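Local coordinates for protein NADPH-ferredoxin reductase FprA (Mycobacterium tuberculosis, PDB 1LQT) that transfers electrons between NADPH and ferredoxin through a bound FAD, and may supply electrons to P450 systems, at residues F78-V88 / W409-S420; A106-E117 / R320-P328. All coordinates share one frame; numbering follows the deposited sequence.

Contact 1 (F78-V88 / W409-S420). With FAD (flavin-adenine dinucleotide), chain H; ACT (acetate ion), chain F.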
loop_
_atom_site.group_PDB
_atom_site.type_symbol
_atom_site.label_atom_id
_atom_site.label_comp_id
_atom_site.label_asym_id
_atom_site.label_seq_id
_atom_site.Cartn_x
_atom_site.Cartn_y
_atom_site.Cartn_z
ATOM N N PHE A 78 6.206 21.112 1.582
ATOM C CA PHE A 78 5.933 19.874 2.294
ATOM C C PHE A 78 5.990 20.091 3.797
ATOM O O PHE A 78 6.898 20.732 4.297
ATOM C CB PHE A 78 6.994 18.850 1.920
ATOM C CG PHE A 78 6.902 17.521 2.655
ATOM C CD1 PHE A 78 5.991 16.564 2.267
ATOM C CD2 PHE A 78 7.778 17.204 3.682
ATOM C CE1 PHE A 78 5.960 15.348 2.909
ATOM C CE2 PHE A 78 7.745 15.988 4.319
ATOM C CZ PHE A 78 6.836 15.052 3.945
ATOM N N PHE A 79 5.026 19.538 4.502
ATOM C CA PHE A 79 4.980 19.563 5.946
ATOM C C PHE A 79 4.701 18.142 6.428
ATOM O O PHE A 79 3.555 17.684 6.433
ATOM C CB PHE A 79 3.891 20.494 6.441
ATOM C CG PHE A 79 4.033 21.922 5.979
ATOM C CD1 PHE A 79 4.752 22.850 6.717
ATOM C CD2 PHE A 79 3.438 22.358 4.821
ATOM C CE1 PHE A 79 4.837 24.177 6.323
ATOM C CE2 PHE A 79 3.556 23.698 4.418
ATOM C CZ PHE A 79 4.258 24.577 5.170
ATOM N N GLY A 80 5.765 17.467 6.821
ATOM C CA GLY A 80 5.664 16.125 7.354
ATOM C C GLY A 80 5.456 16.101 8.847
ATOM O O GLY A 80 5.599 17.105 9.535
ATOM N N ASN A 81 5.089 14.937 9.350
ATOM C CA ASN A 81 4.716 14.727 10.755
ATOM C C ASN A 81 3.499 15.554 11.139
ATOM O O ASN A 81 3.384 15.985 12.271
ATOM C CB ASN A 81 5.900 14.982 11.699
ATOM C CG ASN A 81 5.702 14.428 13.084
ATOM O OD1 ASN A 81 5.040 13.409 13.287
ATOM N ND2 ASN A 81 6.299 15.096 14.063
ATOM N N VAL A 82 2.599 15.779 10.184
ATOM C CA VAL A 82 1.344 16.501 10.419
ATOM C C VAL A 82 0.231 15.509 10.126
ATOM O O VAL A 82 0.024 15.095 8.985
ATOM C CB VAL A 82 1.242 17.753 9.535
ATOM C CG1 VAL A 82 -0.118 18.413 9.707
ATOM C CG2 VAL A 82 2.339 18.719 9.874
ATOM N N VAL A 83 -0.503 15.137 11.173
ATOM C CA VAL A 83 -1.533 14.131 11.061
ATOM C C VAL A 83 -2.879 14.831 10.982
ATOM O O VAL A 83 -3.349 15.436 11.945
ATOM C CB VAL A 83 -1.490 13.194 12.269
ATOM C CG1 VAL A 83 -2.546 12.107 12.150
ATOM C CG2 VAL A 83 -0.104 12.587 12.450
ATOM N N VAL A 84 -3.495 14.790 9.816
ATOM C CA VAL A 84 -4.778 15.436 9.648
ATOM C C VAL A 84 -5.807 14.568 10.349
ATOM O O VAL A 84 -5.864 13.348 10.154
ATOM C CB VAL A 84 -5.084 15.696 8.179
ATOM C CG1 VAL A 84 -6.448 16.299 8.024
ATOM C CG2 VAL A 84 -4.026 16.615 7.568
ATOM N N GLY A 85 -6.614 15.205 11.182
ATOM C CA GLY A 85 -7.507 14.562 12.104
ATOM C C GLY A 85 -6.964 14.608 13.524
ATOM O O GLY A 85 -7.709 14.342 14.478
ATOM N N GLU A 86 -5.679 14.937 13.687
ATOM C CA GLU A 86 -5.041 15.054 14.979
ATOM C C GLU A 86 -4.523 16.483 15.202
ATOM O O GLU A 86 -5.044 17.224 16.014
ATOM C CB GLU A 86 -3.896 14.052 15.159
ATOM C CG GLU A 86 -3.222 14.138 16.501
ATOM C CD GLU A 86 -2.116 13.112 16.672
ATOM O OE1 GLU A 86 -2.057 12.155 15.858
ATOM O OE2 GLU A 86 -1.296 13.270 17.613
ATOM N N HIS A 87 -3.497 16.890 14.459
ATOM C CA HIS A 87 -2.910 18.220 14.634
ATOM C C HIS A 87 -3.762 19.326 14.048
ATOM O O HIS A 87 -3.803 20.424 14.595
ATOM C CB HIS A 87 -1.518 18.246 14.007
ATOM C CG HIS A 87 -0.605 17.256 14.631
ATOM N ND1 HIS A 87 -0.240 16.082 14.005
ATOM C CD2 HIS A 87 -0.024 17.246 15.848
ATOM C CE1 HIS A 87 0.484 15.374 14.850
ATOM N NE2 HIS A 87 0.639 16.065 15.967
ATOM N N VAL A 88 -4.344 19.045 12.900
ATOM C CA VAL A 88 -5.251 19.953 12.204
ATOM C C VAL A 88 -6.421 19.134 11.706
ATOM O O VAL A 88 -6.285 17.925 11.483
ATOM C CB VAL A 88 -4.574 20.703 11.024
ATOM C CG1 VAL A 88 -3.373 21.527 11.535
ATOM C CG2 VAL A 88 -4.156 19.748 9.929
ATOM N N TRP A 409 0.394 28.663 11.484
ATOM C CA TRP A 409 -0.659 27.880 12.077
ATOM C C TRP A 409 -0.194 26.426 12.157
ATOM O O TRP A 409 -0.343 25.801 13.176
ATOM C CB TRP A 409 -1.933 28.014 11.259
ATOM C CG TRP A 409 -3.012 27.061 11.568
ATOM C CD1 TRP A 409 -3.774 26.997 12.698
ATOM C CD2 TRP A 409 -3.501 26.062 10.716
ATOM N NE1 TRP A 409 -4.689 25.980 12.613
ATOM C CE2 TRP A 409 -4.571 25.406 11.384
ATOM C CE3 TRP A 409 -3.159 25.641 9.435
ATOM C CZ2 TRP A 409 -5.267 24.381 10.819
ATOM C CZ3 TRP A 409 -3.863 24.611 8.886
ATOM C CH2 TRP A 409 -4.912 23.994 9.573
ATOM N N LEU A 410 0.375 25.893 11.082
ATOM C CA LEU A 410 0.858 24.511 11.101
ATOM C C LEU A 410 1.916 24.329 12.152
ATOM O O LEU A 410 1.911 23.338 12.873
ATOM C CB LEU A 410 1.386 24.116 9.734
ATOM C CG LEU A 410 0.314 23.915 8.670
ATOM C CD1 LEU A 410 0.921 23.878 7.300
ATOM C CD2 LEU A 410 -0.511 22.678 8.902
ATOM N N ALA A 411 2.826 25.302 12.281
ATOM C CA ALA A 411 3.875 25.205 13.287
ATOM C C ALA A 411 3.332 25.318 14.700
ATOM O O ALA A 411 3.874 24.670 15.606
ATOM C CB ALA A 411 4.913 26.266 13.062
ATOM N N ALA A 412 2.260 26.097 14.894
ATOM C CA ALA A 412 1.632 26.175 16.219
ATOM C C ALA A 412 1.027 24.834 16.588
ATOM O O ALA A 412 1.144 24.392 17.711
ATOM C CB ALA A 412 0.555 27.256 16.222
ATOM N N ARG A 413 0.378 24.193 15.627
ATOM C CA ARG A 413 -0.292 22.929 15.847
ATOM C C ARG A 413 0.669 21.757 15.930
ATOM O O ARG A 413 0.374 20.789 16.604
ATOM C CB ARG A 413 -1.279 22.699 14.727
ATOM C CG ARG A 413 -2.478 23.641 14.795
ATOM C CD ARG A 413 -3.278 23.502 16.073
ATOM N NE ARG A 413 -4.510 24.282 15.963
ATOM C CZ ARG A 413 -5.577 23.923 15.289
ATOM N NH1 ARG A 413 -5.668 22.731 14.718
ATOM N NH2 ARG A 413 -6.560 24.783 15.159
ATOM N N GLN A 414 1.802 21.849 15.249
ATOM C CA GLN A 414 2.786 20.765 15.224
ATOM C C GLN A 414 4.166 21.369 15.203
ATOM O O GLN A 414 4.769 21.551 14.157
ATOM C CB GLN A 414 2.570 19.869 13.998
ATOM C CG GLN A 414 3.604 18.754 13.834
ATOM C CD GLN A 414 3.880 17.956 15.076
ATOM O OE1 GLN A 414 4.363 18.491 16.071
ATOM N NE2 GLN A 414 3.588 16.672 15.019
ATOM N N PRO A 415 4.685 21.681 16.377
ATOM C CA PRO A 415 6.033 22.258 16.480
ATOM C C PRO A 415 7.113 21.320 15.942
ATOM O O PRO A 415 8.206 21.799 15.636
ATOM C CB PRO A 415 6.194 22.503 17.979
ATOM C CG PRO A 415 4.816 22.644 18.500
ATOM C CD PRO A 415 3.992 21.660 17.676
ATOM N N LYS A 416 6.804 20.040 15.811
ATOM C CA LYS A 416 7.756 19.060 15.323
ATOM C C LYS A 416 7.476 18.685 13.876
ATOM O O LYS A 416 7.769 17.575 13.451
ATOM C CB LYS A 416 7.739 17.837 16.221
ATOM C CG LYS A 416 8.145 18.141 17.673
ATOM C CD LYS A 416 8.316 16.899 18.491
ATOM C CE LYS A 416 8.576 17.221 19.952
ATOM N NZ LYS A 416 8.488 15.950 20.747
ATOM N N LEU A 417 6.943 19.604 13.093
ATOM C CA LEU A 417 6.731 19.318 11.673
ATOM C C LEU A 417 8.088 19.234 10.979
ATOM O O LEU A 417 9.090 19.776 11.426
ATOM C CB LEU A 417 5.746 20.283 11.021
ATOM C CG LEU A 417 6.172 21.747 10.917
ATOM C CD1 LEU A 417 7.193 22.004 9.813
ATOM C CD2 LEU A 417 4.917 22.598 10.730
ATOM N N VAL A 418 8.082 18.518 9.869
ATOM C CA VAL A 418 9.255 18.229 9.067
ATOM C C VAL A 418 9.134 18.901 7.711
ATOM O O VAL A 418 8.310 18.521 6.901
ATOM C CB VAL A 418 9.437 16.700 8.932
ATOM C CG1 VAL A 418 10.630 16.389 8.034
ATOM C CG2 VAL A 418 9.629 16.097 10.296
ATOM N N THR A 419 9.947 19.923 7.443
ATOM C CA THR A 419 9.886 20.606 6.155
ATOM C C THR A 419 10.638 19.780 5.123
ATOM O O THR A 419 11.309 18.814 5.454
ATOM C CB THR A 419 10.549 21.957 6.217
ATOM O OG1 THR A 419 11.886 21.729 6.644
ATOM C CG2 THR A 419 9.872 22.897 7.208
ATOM N N SER A 420 10.558 20.200 3.876
ATOM C CA SER A 420 11.285 19.526 2.817
ATOM C C SER A 420 12.769 19.456 3.112
ATOM O O SER A 420 13.390 18.440 2.934
ATOM C CB SER A 420 11.110 20.267 1.505
ATOM O OG SER A 420 9.830 20.134 1.040
HETATM P PA FAD H . -0.410 5.868 -0.469
HETATM O O1A FAD H . -0.807 4.914 0.584
HETATM O O2A FAD H . 0.768 5.582 -1.326
HETATM O O5B FAD H . -0.143 7.294 0.205
HETATM C C5B FAD H . -1.019 7.776 1.231
HETATM C C4B FAD H . -0.220 8.789 2.041
HETATM O O4B FAD H . -1.147 9.489 2.868
HETATM C C3B FAD H . 0.825 8.162 2.971
HETATM O O3B FAD H . 2.080 8.795 2.870
HETATM C C2B FAD H . 0.195 8.318 4.330
HETATM O O2B FAD H . 1.086 8.336 5.422
HETATM C C1B FAD H . -0.586 9.626 4.158
HETATM N N9A FAD H . -1.673 9.819 5.109
HETATM C C8A FAD H . -2.641 8.907 5.430
HETATM N N7A FAD H . -3.503 9.388 6.317
HETATM C C5A FAD H . -3.044 10.659 6.604
HETATM C C6A FAD H . -3.526 11.642 7.471
HETATM N N6A FAD H . -4.627 11.515 8.196
HETATM N N1A FAD H . -2.836 12.815 7.514
HETATM C C2A FAD H . -1.738 12.979 6.729
HETATM N N3A FAD H . -1.226 12.083 5.875
HETATM C C4A FAD H . -1.916 10.938 5.848
HETATM N N1 FAD H . 2.509 -0.478 -7.263
HETATM C C2 FAD H . 3.423 -0.628 -8.263
HETATM O O2 FAD H . 3.317 -0.016 -9.309
HETATM N N3 FAD H . 4.470 -1.516 -8.083
HETATM C C4 FAD H . 4.703 -2.199 -6.925
HETATM O O4 FAD H . 5.691 -2.958 -6.813
HETATM C C4X FAD H . 3.790 -2.000 -5.883
HETATM N N5 FAD H . 3.964 -2.632 -4.672
HETATM C C5X FAD H . 3.039 -2.459 -3.675
HETATM C C6 FAD H . 3.193 -3.110 -2.476
HETATM C C7 FAD H . 2.250 -3.028 -1.467
HETATM C C7M FAD H . 2.469 -3.744 -0.163
HETATM C C8 FAD H . 1.124 -2.222 -1.677
HETATM C C8M FAD H . 0.054 -2.113 -0.626
HETATM C C9 FAD H . 0.964 -1.536 -2.879
HETATM C C9A FAD H . 1.910 -1.642 -3.889
HETATM N N10 FAD H . 1.758 -0.980 -5.112
HETATM C C10 FAD H . 2.702 -1.136 -6.096
HETATM C "C1'" FAD H . 0.613 -0.059 -5.371
HETATM C "C2'" FAD H . 0.934 1.368 -4.928
HETATM O "O2'" FAD H . 1.509 1.310 -3.646
HETATM C "C3'" FAD H . -0.360 2.203 -4.896
HETATM O "O3'" FAD H . -0.934 2.295 -6.196
HETATM C "C4'" FAD H . -0.183 3.665 -4.486
HETATM O "O4'" FAD H . 0.844 3.814 -3.510
HETATM C "C5'" FAD H . -1.498 4.233 -3.949
HETATM O "O5'" FAD H . -1.265 5.639 -3.803
HETATM P P FAD H . -2.073 6.587 -2.820
HETATM O O1P FAD H . -1.485 7.925 -3.053
HETATM O O2P FAD H . -3.554 6.444 -2.952
HETATM O O3P FAD H . -1.752 6.077 -1.353
HETATM C C ACT F . 9.907 16.706 -0.705
HETATM O O ACT F . 10.375 17.786 -0.305
HETATM O OXT ACT F . 10.606 16.122 -1.549
HETATM C CH3 ACT F . 8.599 16.128 -0.230
HETATM O O HOH W 1 8.792 22.436 3.076
HETATM O O HOH W 2 8.972 22.719 1.193
#
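The short antiparallel edge of the FAD-domain sheet is made here, where Gly80 of strand 76-80 pairs with Val418 of the weakly bonded strand at about 418-419. Gly80 N gives its hydrogen to Val418 O at 2.8 Å, and Val418 N returns one to Gly80 O at 2.9 Å. Just past the pair, the Asn81 amide reaches Lys416 O through ND2 in an almost straight bond (2.9 Å, 177° at the hydrogen), the acceptor lying in the plane of the amide. Gln414 answers from the end of helix 402-413: bent at chi2 (48°), its chain swings NE2 round to Asn81 O, 2.8 Å away and nearly head-on to that carbonyl, while its OE1 takes Lys416 N and so fixes the amide's rotation. The same amide sits over the rim of one His87 face, tilted 37° from it, and His87 ND1 accepts from Val83 N in the ring plane. On the apolar side Leu410 CD1 sits over the centre of the Phe79 ring, 3.7 Å from the centroid, a CH-pi contact. Val88 CG1 lies over the Trp409 six-membered ring. Val84 meanwhile holds the FAD adenine with its backbone N and O. Arg413 NH1 donates to His87 O at 3.0 Å and bridges to Glu92 of helix 90-96, while Leu39 of strand 34-40 touches both Phe79 and Leu410, and helix 447-454 packs on Asn81 and Val418.

Contact 2 (A106-E117 / R320-P328). With ODP (4-oxo-nicotinamide-adenine dinucleotide phosphate), chain I; ACT (acetate ion), chain C.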
loop_
_atom_site.group_PDB
_atom_site.type_symbol
_atom_site.label_atom_id
_atom_site.label_comp_id
_atom_site.label_asym_id
_atom_site.label_seq_id
_atom_site.Cartn_x
_atom_site.Cartn_y
_atom_site.Cartn_z
ATOM N N ALA A 106 -5.016 3.897 1.952
ATOM C CA ALA A 106 -5.729 2.897 2.723
ATOM C C ALA A 106 -4.780 2.454 3.822
ATOM O O ALA A 106 -3.836 1.685 3.589
ATOM C CB ALA A 106 -6.143 1.725 1.811
ATOM N N GLN A 107 -4.996 2.955 5.031
ATOM C CA GLN A 107 -4.027 2.795 6.117
ATOM C C GLN A 107 -4.222 1.579 7.002
ATOM O O GLN A 107 -3.364 1.301 7.833
ATOM C CB GLN A 107 -3.998 4.062 6.959
ATOM C CG GLN A 107 -3.526 5.300 6.233
ATOM C CD GLN A 107 -2.173 5.117 5.588
ATOM O OE1 GLN A 107 -1.222 4.712 6.266
ATOM N NE2 GLN A 107 -2.082 5.389 4.311
ATOM N N SER A 108 -5.306 0.842 6.805
ATOM C CA SER A 108 -5.583 -0.337 7.606
ATOM C C SER A 108 -5.784 -1.536 6.687
ATOM O O SER A 108 -5.444 -1.520 5.524
ATOM C CB SER A 108 -6.774 -0.068 8.517
ATOM O OG SER A 108 -6.966 -1.101 9.456
ATOM N N ASP A 109 -6.321 -2.602 7.265
ATOM C CA ASP A 109 -6.427 -3.899 6.600
ATOM C C ASP A 109 -7.856 -4.407 6.592
ATOM O O ASP A 109 -8.654 -4.144 7.486
ATOM C CB ASP A 109 -5.588 -4.978 7.309
ATOM C CG ASP A 109 -6.046 -5.265 8.710
ATOM O OD1 ASP A 109 -6.682 -6.300 8.954
ATOM O OD2 ASP A 109 -5.779 -4.423 9.590
ATOM N N ARG A 110 -8.154 -5.207 5.582
ATOM C CA ARG A 110 -9.360 -6.034 5.581
ATOM C C ARG A 110 -9.115 -7.273 6.438
ATOM O O ARG A 110 -8.061 -7.920 6.399
ATOM C CB ARG A 110 -9.728 -6.445 4.180
ATOM C CG ARG A 110 -10.177 -5.303 3.298
ATOM C CD ARG A 110 -10.772 -5.736 1.990
ATOM N NE ARG A 110 -12.063 -6.395 2.181
ATOM C CZ ARG A 110 -12.295 -7.699 2.098
ATOM N NH1 ARG A 110 -11.337 -8.574 1.920
ATOM N NH2 ARG A 110 -13.537 -8.135 2.269
ATOM N N MET A 111 -10.137 -7.622 7.189
ATOM C CA MET A 111 -10.142 -8.797 8.046
ATOM C C MET A 111 -10.835 -9.973 7.397
ATOM O O MET A 111 -11.661 -9.800 6.511
ATOM C CB MET A 111 -10.742 -8.448 9.403
ATOM C CG MET A 111 -9.850 -7.504 10.160
ATOM S SD MET A 111 -10.549 -7.045 11.752
ATOM C CE MET A 111 -10.760 -8.579 12.525
ATOM N N LEU A 112 -10.468 -11.163 7.876
ATOM C CA LEU A 112 -11.129 -12.391 7.467
ATOM C C LEU A 112 -12.458 -12.618 8.183
ATOM O O LEU A 112 -13.332 -13.310 7.675
ATOM C CB LEU A 112 -10.220 -13.579 7.784
ATOM C CG LEU A 112 -8.880 -13.592 7.072
ATOM C CD1 LEU A 112 -7.991 -14.647 7.684
ATOM C CD2 LEU A 112 -9.044 -13.804 5.610
ATOM N N ASN A 113 -12.559 -12.098 9.398
ATOM C CA ASN A 113 -13.719 -12.333 10.250
ATOM C C ASN A 113 -13.954 -13.818 10.533
ATOM O O ASN A 113 -15.027 -14.353 10.304
ATOM C CB ASN A 113 -14.961 -11.660 9.700
ATOM C CG ASN A 113 -14.755 -10.201 9.476
ATOM O OD1 ASN A 113 -14.250 -9.488 10.350
ATOM N ND2 ASN A 113 -15.066 -9.755 8.276
ATOM N N ILE A 114 -12.916 -14.465 11.065
ATOM C CA ILE A 114 -12.992 -15.867 11.445
ATOM C C ILE A 114 -12.464 -16.028 12.863
ATOM O O ILE A 114 -11.679 -15.215 13.341
ATOM C CB ILE A 114 -12.211 -16.765 10.458
ATOM C CG1 ILE A 114 -10.696 -16.510 10.494
ATOM C CG2 ILE A 114 -12.786 -16.702 9.082
ATOM C CD1 ILE A 114 -9.928 -17.446 9.619
ATOM N N PRO A 115 -12.888 -17.088 13.544
ATOM C CA PRO A 115 -12.413 -17.324 14.899
ATOM C C PRO A 115 -10.915 -17.534 14.908
ATOM O O PRO A 115 -10.366 -18.184 14.021
ATOM C CB PRO A 115 -13.170 -18.586 15.341
ATOM C CG PRO A 115 -14.339 -18.674 14.439
ATOM C CD PRO A 115 -13.913 -18.063 13.143
ATOM N N GLY A 116 -10.259 -16.971 15.913
ATOM C CA GLY A 116 -8.832 -17.087 16.075
ATOM C C GLY A 116 -8.016 -16.034 15.374
ATOM O O GLY A 116 -6.801 -16.016 15.513
ATOM N N GLU A 117 -8.656 -15.156 14.605
ATOM C CA GLU A 117 -7.934 -14.165 13.841
ATOM C C GLU A 117 -7.097 -13.221 14.705
ATOM O O GLU A 117 -6.122 -12.678 14.222
ATOM C CB GLU A 117 -8.922 -13.394 12.992
ATOM C CG GLU A 117 -8.302 -12.403 12.034
ATOM C CD GLU A 117 -9.293 -11.860 11.024
ATOM O OE1 GLU A 117 -10.539 -11.907 11.266
ATOM O OE2 GLU A 117 -8.798 -11.374 10.009
ATOM N N ARG A 320 -2.811 -12.478 6.669
ATOM C CA ARG A 320 -3.934 -12.237 5.770
ATOM C C ARG A 320 -3.555 -11.121 4.804
ATOM O O ARG A 320 -3.293 -9.998 5.217
ATOM C CB ARG A 320 -5.236 -11.946 6.511
ATOM C CG ARG A 320 -5.244 -10.683 7.363
ATOM C CD ARG A 320 -6.562 -10.455 8.058
ATOM N NE ARG A 320 -6.515 -9.290 8.919
ATOM C CZ ARG A 320 -6.067 -9.304 10.156
ATOM N NH1 ARG A 320 -5.573 -10.391 10.738
ATOM N NH2 ARG A 320 -6.105 -8.188 10.862
ATOM N N SER A 321 -3.522 -11.444 3.521
ATOM C CA SER A 321 -3.290 -10.468 2.460
ATOM C C SER A 321 -4.546 -10.380 1.621
ATOM O O SER A 321 -4.571 -10.732 0.450
ATOM C CB SER A 321 -2.034 -10.818 1.655
ATOM O OG SER A 321 -1.711 -9.736 0.807
ATOM N N VAL A 322 -5.600 -9.914 2.265
ATOM C CA VAL A 322 -6.916 -9.882 1.654
ATOM C C VAL A 322 -7.366 -8.471 1.365
ATOM O O VAL A 322 -8.559 -8.201 1.225
ATOM C CB VAL A 322 -7.945 -10.742 2.391
ATOM C CG1 VAL A 322 -7.480 -12.174 2.424
ATOM C CG2 VAL A 322 -8.235 -10.245 3.814
ATOM N N GLY A 323 -6.399 -7.578 1.257
ATOM C CA GLY A 323 -6.621 -6.194 0.876
ATOM C C GLY A 323 -6.322 -5.224 1.980
ATOM O O GLY A 323 -6.497 -5.505 3.161
ATOM N N TYR A 324 -5.836 -4.070 1.556
ATOM C CA TYR A 324 -5.737 -2.897 2.421
ATOM C C TYR A 324 -7.166 -2.314 2.572
ATOM O O TYR A 324 -8.077 -2.727 1.881
ATOM C CB TYR A 324 -4.759 -1.879 1.834
ATOM C CG TYR A 324 -3.300 -2.223 2.091
ATOM C CD1 TYR A 324 -2.738 -3.463 1.780
ATOM C CD2 TYR A 324 -2.460 -1.270 2.635
ATOM C CE1 TYR A 324 -1.403 -3.740 2.062
ATOM C CE2 TYR A 324 -1.109 -1.534 2.909
ATOM C CZ TYR A 324 -0.597 -2.764 2.639
ATOM O OH TYR A 324 0.709 -3.085 2.899
ATOM N N ARG A 325 -7.319 -1.324 3.439
ATOM C CA ARG A 325 -8.607 -0.757 3.762
ATOM C C ARG A 325 -8.438 0.670 4.248
ATOM O O ARG A 325 -7.595 0.953 5.072
ATOM C CB ARG A 325 -9.299 -1.613 4.836
ATOM C CG ARG A 325 -10.668 -1.150 5.226
ATOM C CD ARG A 325 -11.354 -2.155 6.127
ATOM N NE ARG A 325 -12.447 -1.554 6.869
ATOM C CZ ARG A 325 -13.602 -1.176 6.350
ATOM N NH1 ARG A 325 -13.900 -1.406 5.073
ATOM N NH2 ARG A 325 -14.466 -0.547 7.134
ATOM N N GLY A 326 -9.297 1.555 3.766
ATOM C CA GLY A 326 -9.298 2.927 4.225
ATOM C C GLY A 326 -9.744 3.039 5.666
ATOM O O GLY A 326 -10.447 2.181 6.194
ATOM N N VAL A 327 -9.358 4.149 6.278
ATOM C CA VAL A 327 -9.712 4.492 7.625
ATOM C C VAL A 327 -10.500 5.802 7.559
ATOM O O VAL A 327 -10.115 6.690 6.837
ATOM C CB VAL A 327 -8.429 4.673 8.466
ATOM C CG1 VAL A 327 -8.703 5.198 9.848
ATOM C CG2 VAL A 327 -7.644 3.348 8.511
ATOM N N PRO A 328 -11.581 5.939 8.318
ATOM C CA PRO A 328 -12.317 7.205 8.322
ATOM C C PRO A 328 -11.443 8.351 8.820
ATOM O O PRO A 328 -10.644 8.201 9.736
ATOM C CB PRO A 328 -13.462 6.963 9.301
ATOM C CG PRO A 328 -13.377 5.572 9.740
ATOM C CD PRO A 328 -12.174 4.935 9.214
HETATM O O1X ODP I . -11.635 -13.778 -4.553
HETATM P P2B ODP I . -10.964 -12.441 -4.609
HETATM O O2X ODP I . -10.487 -12.043 -5.991
HETATM O O3X ODP I . -11.783 -11.334 -3.965
HETATM O O2B ODP I . -9.649 -12.665 -3.702
HETATM C C2B ODP I . -8.903 -11.583 -3.151
HETATM C C3B ODP I . -7.581 -11.303 -3.827
HETATM O O3B ODP I . -6.945 -12.521 -4.184
HETATM C C1B ODP I . -8.471 -11.941 -1.776
HETATM N N9A ODP I . -9.481 -11.948 -0.748
HETATM C C8A ODP I . -10.297 -10.919 -0.347
HETATM N N7A ODP I . -11.060 -11.265 0.672
HETATM C C5A ODP I . -10.741 -12.569 0.967
HETATM C C4A ODP I . -9.759 -12.996 0.069
HETATM N N3A ODP I . -9.185 -14.225 0.066
HETATM C C2A ODP I . -9.660 -15.051 1.016
HETATM N N1A ODP I . -10.606 -14.718 1.939
HETATM C C6A ODP I . -11.157 -13.468 1.923
HETATM N N6A ODP I . -12.032 -13.172 2.894
HETATM O O4B ODP I . -7.502 -10.953 -1.475
HETATM C C4B ODP I . -6.789 -10.662 -2.686
HETATM C C5B ODP I . -6.644 -9.175 -2.825
HETATM O O5B ODP I . -5.789 -8.927 -3.917
HETATM P PA ODP I . -5.645 -7.438 -4.472
HETATM O O1A ODP I . -4.790 -7.490 -5.656
HETATM O O2A ODP I . -6.963 -6.784 -4.595
HETATM O O3 ODP I . -4.936 -6.692 -3.251
HETATM P PN ODP I . -3.391 -6.624 -2.743
HETATM O O1N ODP I . -2.708 -7.921 -2.940
HETATM O O2N ODP I . -3.503 -6.029 -1.395
HETATM O O5D ODP I . -2.728 -5.613 -3.755
HETATM C C5D ODP I . -3.191 -4.237 -3.768
HETATM C C4D ODP I . -2.785 -3.609 -5.083
HETATM O O4D ODP I . -1.394 -3.310 -5.126
HETATM C C1D ODP I . -0.821 -3.901 -6.294
HETATM C C2D ODP I . -1.741 -4.989 -6.658
HETATM O O2D ODP I . -1.541 -5.547 -7.907
HETATM C C3D ODP I . -3.089 -4.500 -6.281
HETATM O O3D ODP I . -3.597 -3.736 -7.355
HETATM N N1N ODP I . 0.569 -4.149 -6.144
HETATM C C2N ODP I . 1.344 -4.234 -7.323
HETATM C C3N ODP I . 2.550 -4.849 -7.255
HETATM C C7N ODP I . 3.277 -4.917 -8.605
HETATM N N7N ODP I . 4.439 -5.518 -8.588
HETATM O O7N ODP I . 2.708 -4.422 -9.603
HETATM C C4N ODP I . 3.068 -5.442 -6.094
HETATM O O99 ODP I . 4.167 -6.074 -6.046
HETATM C C5N ODP I . 2.230 -5.359 -4.890
HETATM C C6N ODP I . 0.972 -4.720 -4.951
HETATM C C ACT C . -13.315 -10.834 4.094
HETATM O O ACT C . -13.861 -10.899 2.923
HETATM O OXT ACT C . -14.032 -10.881 5.146
HETATM C CH3 ACT C . -11.848 -10.694 4.234
HETATM O O HOH W 3 -6.850 5.378 5.001
HETATM O O HOH W 4 -5.930 -7.906 4.530
HETATM O O HOH W 5 -4.983 -10.094 13.516
#
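With CG lodged between its backbone N and carbonyl carbon (chi1 63°) and the chain extended from there to NE, Arg320 lays its guanidinium beside Asp109, whose own chi1 of 63° turns the carboxylate back to meet it. This salt bridge flanks a two-stranded antiparallel ribbon, 108-109 with 324-325, which carries a classic beta bulge: Gln107 and Ser108 both face Arg325. Arg320 grips side-on, NE and NH2 both reaching Asp109 OD1, at 3.0 and 2.7 Å, from one face of the carboxylate. Glu117 comes from another direction. Its OE2 stands over a face of the guanidinium, 3.3 Å from Arg320 NE, so that only charge acts between them, and the carboxylate is nearly perpendicular to the guanidinium. The same OE2 accepts Leu112 N at 2.7 Å, which positions the carboxylate. The arginine's charge would probably favour the ionised form of both carboxylates, and theirs its own. Along the ribbon, Ser108 N donates to Arg325 O, and Ala106 O lies at the edge of the Tyr324 ring, which touches the FAD. Val327 CG2 packs against Ser108 CB at 3.5 Å. On the nucleotide side, Arg110 N bonds Gly323 O, and Val322 CG1 packs against the adenine of the bound 4-oxo derivative of NADP+. Arg110, bent at chi3, brings its guanidinium edge-on to two acceptors: Arg110 NH1 gives one hydrogen to Val322 O at 2.9 Å. The other goes from Arg110 NH1 to N7A of the adenine, 3.0 Å away.

Overall arrangement
From the N terminus the chain runs through strands 4-9 and 34-40 to strand 76-80, whose end begins 78-88, the first half of contact 1; its partner 409-420 comes over 300 residues later. In between it crosses strand 99-102 and reaches 106-117, which waits some 200 residues until 320-328 leaves the last strand of the parallel NADP-domain sheet. Contact 2 therefore closes a loop lying wholly within that of contact 1. Contact 2 joins the two connections between the FAD and NADP domains, beside both cofactors; contact 1 fastens the C-terminal helical region to the edge of the FAD-domain sheet, next to the FAD adenine. Their centres lie 28 Å apart and they do not touch.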